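Side-chain contacts in Poly(A) RNA polymerase protein 2 (Saccharomyces cerevisiae, PDB 3NYB), which probably adds poly(A) tails to RNA as the nucleotidyltransferase of the TRAMP surveillance complex, together with the zinc-knuckle protein Air2p: residues Phe293-Asn298 with Gly318-Tyr323; Thr297-Glu302 with Leu312-Leu317. The protein carries 1 engineered substitution. All blocks are in the same frame, centred on the assembly; numbering follows the deposited sequence.

Contact 1. Residues Phe293-Asn298 with Gly318-Tyr323; sequences FDLLTN and GNVIKY
Leu295 and Leu296 meet Val320 from a helical turn in which the carbonyl Phe293 O is approached twice by Thr297. The backbone Thr297 N donates to Phe293 O at 2.9 Å. The hydroxyl Thr297 OG1 also lies 2.9 Å from Phe293 O and has Asp294 O nearby as an alternative, so its one proton may serve either. With OG1 turned this way (chi1 65°), the other branch, Thr297 CG2, sits 3.6 Å above the plane of the Phe293 ring, over its centre.

The contact itself is apolar and small, and one methyl carries most of it. Val320 CG1 is anti to the backbone N (chi1 -178°), which leaves CG2 to face the helix. Val320 CG2 lies 3.4 Å from Leu296 CD2 and 3.6 Å from Leu295 CB. It is therefore touched by the tip of one leucine and the root of the other. Both Leu295 and Val320 point their CB at the other segment. Leu296 does not, and reaches Val320 through its CD2 branch, the two side chains crossing at about a right angle. Asn319 OD1 lies loosely beside Leu295 CD2, 4.4 Å away, on the more exposed flank.

The contact joins the C-terminal tail of the construct to helix 282-304. Leu296 also packs on Leu218 and Phe222 of helix 214-228, while Val320 packs on Phe170 of helix 160-173. The next tail residue, Ile321, touches Gln169 of helix 160-173 and Phe28 of helix 17-31.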
loop_
_atom_site.group_PDB
_atom_site.type_symbol
_atom_site.label_atom_id
_atom_site.label_comp_id
_atom_site.label_asym_id
_atom_site.label_seq_id
_atom_site.Cartn_x
_atom_site.Cartn_y
_atom_site.Cartn_z
ATOM N N PHE A 293 -4.272 10.725 -8.128
ATOM C CA PHE A 293 -5.368 11.628 -7.815
ATOM C C PHE A 293 -5.873 12.349 -9.071
ATOM O O PHE A 293 -7.066 12.331 -9.363
ATOM C CB PHE A 293 -4.903 12.641 -6.777
ATOM C CG PHE A 293 -5.913 13.680 -6.463
ATOM C CD1 PHE A 293 -6.732 13.549 -5.358
ATOM C CD2 PHE A 293 -6.048 14.797 -7.268
ATOM C CE1 PHE A 293 -7.672 14.509 -5.059
ATOM C CE2 PHE A 293 -6.986 15.760 -6.979
ATOM C CZ PHE A 293 -7.799 15.618 -5.871
ATOM N N ASP A 294 -4.964 12.980 -9.814
ATOM C CA ASP A 294 -5.338 13.704 -11.026
ATOM C C ASP A 294 -6.096 12.804 -11.991
ATOM O O ASP A 294 -7.138 13.193 -12.520
ATOM C CB ASP A 294 -4.106 14.279 -11.725
ATOM C CG ASP A 294 -3.498 15.449 -10.973
ATOM O OD1 ASP A 294 -3.911 15.704 -9.822
ATOM O OD2 ASP A 294 -2.602 16.114 -11.534
ATOM N N LEU A 295 -5.568 11.601 -12.213
ATOM C CA LEU A 295 -6.165 10.653 -13.149
ATOM C C LEU A 295 -7.557 10.203 -12.711
ATOM O O LEU A 295 -8.505 10.249 -13.498
ATOM C CB LEU A 295 -5.253 9.441 -13.331
ATOM C CG LEU A 295 -3.977 9.641 -14.158
ATOM C CD1 LEU A 295 -2.876 8.672 -13.748
ATOM C CD2 LEU A 295 -4.274 9.504 -15.634
ATOM N N LEU A 296 -7.673 9.778 -11.454
ATOM C CA LEU A 296 -8.951 9.318 -10.903
ATOM C C LEU A 296 -10.032 10.396 -10.927
ATOM O O LEU A 296 -11.146 10.159 -11.402
ATOM C CB LEU A 296 -8.781 8.817 -9.469
ATOM C CG LEU A 296 -7.948 7.558 -9.241
ATOM C CD1 LEU A 296 -7.780 7.340 -7.746
ATOM C CD2 LEU A 296 -8.589 6.343 -9.886
ATOM N N THR A 297 -9.697 11.574 -10.402
ATOM C CA THR A 297 -10.640 12.685 -10.342
ATOM C C THR A 297 -11.026 13.166 -11.736
ATOM O O THR A 297 -12.205 13.401 -12.010
ATOM C CB THR A 297 -10.087 13.862 -9.521
ATOM O OG1 THR A 297 -8.944 14.419 -10.182
ATOM C CG2 THR A 297 -9.686 13.394 -8.132
ATOM N N ASN A 298 -10.042 13.311 -12.619
ATOM C CA ASN A 298 -10.325 13.738 -13.988
ATOM C C ASN A 298 -11.270 12.770 -14.658
ATOM O O ASN A 298 -12.219 13.170 -15.326
ATOM C CB ASN A 298 -9.044 13.837 -14.810
ATOM C CG ASN A 298 -8.291 15.111 -14.548
ATOM O OD1 ASN A 298 -8.854 16.085 -14.044
ATOM N ND2 ASN A 298 -7.009 15.116 -14.881
ATOM N N GLY A 318 -8.917 1.305 -14.532
ATOM C CA GLY A 318 -8.116 0.710 -15.590
ATOM C C GLY A 318 -6.838 1.426 -15.994
ATOM O O GLY A 318 -5.796 0.788 -16.146
ATOM N N ASN A 319 -6.910 2.738 -16.198
ATOM C CA ASN A 319 -5.746 3.483 -16.652
ATOM C C ASN A 319 -4.862 3.983 -15.502
ATOM O O ASN A 319 -3.717 4.379 -15.714
ATOM C CB ASN A 319 -6.160 4.631 -17.578
ATOM C CG ASN A 319 -4.975 5.215 -18.348
ATOM O OD1 ASN A 319 -4.000 5.668 -17.753
ATOM N ND2 ASN A 319 -5.061 5.208 -19.670
ATOM N N VAL A 320 -5.372 3.954 -14.274
ATOM C CA VAL A 320 -4.554 4.439 -13.149
ATOM C C VAL A 320 -3.565 3.359 -12.697
ATOM O O VAL A 320 -2.338 3.567 -12.679
ATOM C CB VAL A 320 -5.403 4.984 -11.962
ATOM C CG1 VAL A 320 -4.520 5.518 -10.847
ATOM C CG2 VAL A 320 -6.324 6.105 -12.433
ATOM N N ILE A 321 -4.123 2.225 -12.277
ATOM C CA ILE A 321 -3.372 0.986 -12.100
ATOM C C ILE A 321 -3.029 0.564 -13.514
ATOM O O ILE A 321 -3.661 1.075 -14.462
ATOM C CB ILE A 321 -4.261 -0.121 -11.529
ATOM C CG1 ILE A 321 -5.300 -0.556 -12.568
ATOM C CG2 ILE A 321 -4.978 0.352 -10.297
ATOM C CD1 ILE A 321 -6.233 -1.683 -12.104
ATOM N N LYS A 322 -2.069 -0.336 -13.709
ATOM C CA LYS A 322 -1.891 -0.819 -15.085
ATOM C C LYS A 322 -2.371 -2.245 -15.237
ATOM O O LYS A 322 -3.475 -2.501 -15.724
ATOM C CB LYS A 322 -0.462 -0.683 -15.568
ATOM C CG LYS A 322 -0.133 0.740 -15.998
ATOM C CD LYS A 322 -1.390 1.539 -16.274
ATOM C CE LYS A 322 -1.106 2.698 -17.223
ATOM N NZ LYS A 322 -1.411 2.385 -18.652
ATOM N N TYR A 323 -1.518 -3.167 -14.830
ATOM C CA TYR A 323 -1.911 -4.559 -14.607
ATOM C C TYR A 323 -1.584 -5.525 -15.758
ATOM O O TYR A 323 -2.179 -5.448 -16.834
ATOM C CB TYR A 323 -3.383 -4.705 -14.150
ATOM C CG TYR A 323 -3.603 -6.116 -13.677
ATOM C CD1 TYR A 323 -3.138 -6.520 -12.436
ATOM C CD2 TYR A 323 -4.152 -7.078 -14.515
ATOM C CE1 TYR A 323 -3.269 -7.827 -12.011
ATOM C CE2 TYR A 323 -4.293 -8.397 -14.095
ATOM C CZ TYR A 323 -3.848 -8.762 -12.838
ATOM O OH TYR A 323 -3.970 -10.060 -12.393
#

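Contact 2. Residues Thr297-Glu302 with Leu312-Leu317; sequences TNRCFE and LGKSIL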
loop_
_atom_site.group_PDB
_atom_site.type_symbol
_atom_site.label_atom_id
_atom_site.label_comp_id
_atom_site.label_asym_id
_atom_site.label_seq_id
_atom_site.Cartn_x
_atom_site.Cartn_y
_atom_site.Cartn_z
ATOM N N THR A 297 -9.697 11.574 -10.402
ATOM C CA THR A 297 -10.640 12.685 -10.342
ATOM C C THR A 297 -11.026 13.166 -11.736
ATOM O O THR A 297 -12.205 13.401 -12.010
ATOM C CB THR A 297 -10.087 13.862 -9.521
ATOM O OG1 THR A 297 -8.944 14.419 -10.182
ATOM C CG2 THR A 297 -9.686 13.394 -8.132
ATOM N N ASN A 298 -10.042 13.311 -12.619
ATOM C CA ASN A 298 -10.325 13.738 -13.988
ATOM C C ASN A 298 -11.270 12.770 -14.658
ATOM O O ASN A 298 -12.219 13.170 -15.326
ATOM C CB ASN A 298 -9.044 13.837 -14.810
ATOM C CG ASN A 298 -8.291 15.111 -14.548
ATOM O OD1 ASN A 298 -8.854 16.085 -14.044
ATOM N ND2 ASN A 298 -7.009 15.116 -14.881
ATOM N N ARG A 299 -10.988 11.486 -14.471
ATOM C CA ARG A 299 -11.810 10.413 -15.004
ATOM C C ARG A 299 -13.245 10.515 -14.491
ATOM O O ARG A 299 -14.203 10.432 -15.263
ATOM C CB ARG A 299 -11.196 9.065 -14.625
ATOM C CG ARG A 299 -11.953 7.840 -15.108
ATOM C CD ARG A 299 -12.132 7.841 -16.608
ATOM N NE ARG A 299 -12.327 6.499 -17.133
ATOM C CZ ARG A 299 -12.324 6.205 -18.426
ATOM N NH1 ARG A 299 -12.149 7.175 -19.313
ATOM N NH2 ARG A 299 -12.495 4.946 -18.831
ATOM N N CYS A 300 -13.394 10.699 -13.186
ATOM C CA CYS A 300 -14.718 10.851 -12.602
ATOM C C CYS A 300 -15.500 11.997 -13.248
ATOM O O CYS A 300 -16.673 11.839 -13.582
ATOM C CB CYS A 300 -14.616 11.043 -11.091
ATOM S SG CYS A 300 -14.195 9.533 -10.192
ATOM N N PHE A 301 -14.857 13.149 -13.423
ATOM C CA PHE A 301 -15.514 14.263 -14.093
ATOM C C PHE A 301 -15.936 13.811 -15.487
ATOM O O PHE A 301 -17.089 13.975 -15.886
ATOM C CB PHE A 301 -14.589 15.477 -14.197
ATOM C CG PHE A 301 -14.172 16.050 -12.871
ATOM C CD1 PHE A 301 -12.864 16.455 -12.660
ATOM C CD2 PHE A 301 -15.082 16.186 -11.839
ATOM C CE1 PHE A 301 -12.472 16.986 -11.445
ATOM C CE2 PHE A 301 -14.694 16.717 -10.622
ATOM C CZ PHE A 301 -13.387 17.117 -10.425
ATOM N N GLU A 302 -14.991 13.220 -16.210
ATOM C CA GLU A 302 -15.204 12.788 -17.590
ATOM C C GLU A 302 -16.416 11.878 -17.788
ATOM O O GLU A 302 -17.087 11.958 -18.813
ATOM C CB GLU A 302 -13.948 12.105 -18.135
ATOM C CG GLU A 302 -14.076 11.641 -19.578
ATOM C CD GLU A 302 -12.904 10.784 -20.029
ATOM O OE1 GLU A 302 -12.170 10.261 -19.162
ATOM O OE2 GLU A 302 -12.720 10.629 -21.254
ATOM N N LEU A 312 -20.997 2.781 -20.864
ATOM C CA LEU A 312 -21.096 1.335 -21.021
ATOM C C LEU A 312 -19.726 0.682 -21.166
ATOM O O LEU A 312 -18.919 1.070 -22.014
ATOM C CB LEU A 312 -21.974 0.979 -22.223
ATOM C CG LEU A 312 -22.411 -0.488 -22.259
ATOM C CD1 LEU A 312 -23.143 -0.835 -20.967
ATOM C CD2 LEU A 312 -23.271 -0.811 -23.482
ATOM N N GLY A 313 -19.472 -0.307 -20.316
ATOM C CA GLY A 313 -18.241 -1.077 -20.350
ATOM C C GLY A 313 -16.964 -0.303 -20.076
ATOM O O GLY A 313 -15.891 -0.714 -20.514
ATOM N N LYS A 314 -17.065 0.811 -19.356
ATOM C CA LYS A 314 -15.884 1.620 -19.085
ATOM C C LYS A 314 -15.274 1.292 -17.738
ATOM O O LYS A 314 -15.909 0.669 -16.899
ATOM C CB LYS A 314 -16.178 3.118 -19.198
ATOM C CG LYS A 314 -16.343 3.590 -20.625
ATOM C CD LYS A 314 -15.391 2.853 -21.553
ATOM C CE LYS A 314 -15.712 3.154 -23.011
ATOM N NZ LYS A 314 -15.667 4.618 -23.260
ATOM N N SER A 315 -14.026 1.708 -17.554
ATOM C CA SER A 315 -13.281 1.400 -16.351
ATOM C C SER A 315 -12.639 2.646 -15.786
ATOM O O SER A 315 -11.932 3.362 -16.492
ATOM C CB SER A 315 -12.194 0.380 -16.651
ATOM O OG SER A 315 -11.361 0.229 -15.524
ATOM N N ILE A 316 -12.887 2.898 -14.505
ATOM C CA ILE A 316 -12.291 4.037 -13.817
ATOM C C ILE A 316 -10.844 3.727 -13.432
ATOM O O ILE A 316 -9.936 4.504 -13.745
ATOM C CB ILE A 316 -13.063 4.390 -12.539
ATOM C CG1 ILE A 316 -14.471 4.869 -12.857
ATOM C CG2 ILE A 316 -12.334 5.456 -11.761
ATOM C CD1 ILE A 316 -15.324 5.050 -11.617
ATOM N N LEU A 317 -10.651 2.591 -12.756
ATOM C CA LEU A 317 -9.335 2.152 -12.297
ATOM C C LEU A 317 -8.380 1.858 -13.452
ATOM O O LEU A 317 -7.185 2.131 -13.358
ATOM C CB LEU A 317 -9.445 0.901 -11.424
ATOM C CG LEU A 317 -10.072 0.952 -10.049
ATOM C CD1 LEU A 317 -10.184 -0.460 -9.476
ATOM C CD2 LEU A 317 -9.225 1.819 -9.150
#
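Arg299 lays its aliphatic stem over Ile316, with Arg299 CG 4.0 Å from Ile316 CA and 4.1 Å from Ile316 CG2. CG is anti to the backbone N (chi1 180°) and the chain bends at the next bond (chi2 57°). This carries the guanidinium along the tail to the carbonyl of Ser315. There Arg299 NH2 donates to Ser315 O at 2.9 Å, and Arg299 NE adds a weak bond to the same oxygen at 3.2 Å. The NH2 donor stands above the carbonyl plane. The third nitrogen turns back to its own helix: Arg299 NH1 forms a salt bridge with Glu302 OE1 at 3.1 Å, almost in the guanidinium plane but 53° out of the carboxylate plane. All three nitrogens thus have a partner, which should limit rotation of the group. A leucine in place of Arg299 would probably leave Ser315 O without these two donors and Glu302 without this charge partner.

Lys314 places CB near the guanidinium. Its amine, NZ, bonds to Asp310 O and stays 5.5 Å from Arg299 NH2. Glu24 of helix 17-31 takes Ser315 OG and the backbone N of Ile316 and Leu317. Charged side chains thus fasten an irregular C-terminal stretch by its backbone to helices 282-304 and 17-31, joining the chain's two ends, probably in the helical central domain of this non-canonical poly(A) polymerase rather than the palm.

How the contacts relate
Contacts 1 and 2 follow one another along helix 282-304 and share Thr297 and Asn298. Their centres are about 8 Å apart, and Leu296 CD2 of contact 1 touches Ile316 CG2 of contact 2 at 4.3 Å. The same tail, 312-323, thus runs against the helix, mixed polar and apolar in contact 2, almost wholly apolar in contact 1. The helix has a second use: Asn298 OD1 bonds to Arg20 of the Protein AIR2 chain, and Thr297 and Cys300 pack on Trp25 of that chain. Centre to centre, contact 1 lies about 18 Å and contact 2 about 25 Å from the middle of the chain. Neither includes a strand of the five-stranded sheet, which probably belongs to the catalytic domain.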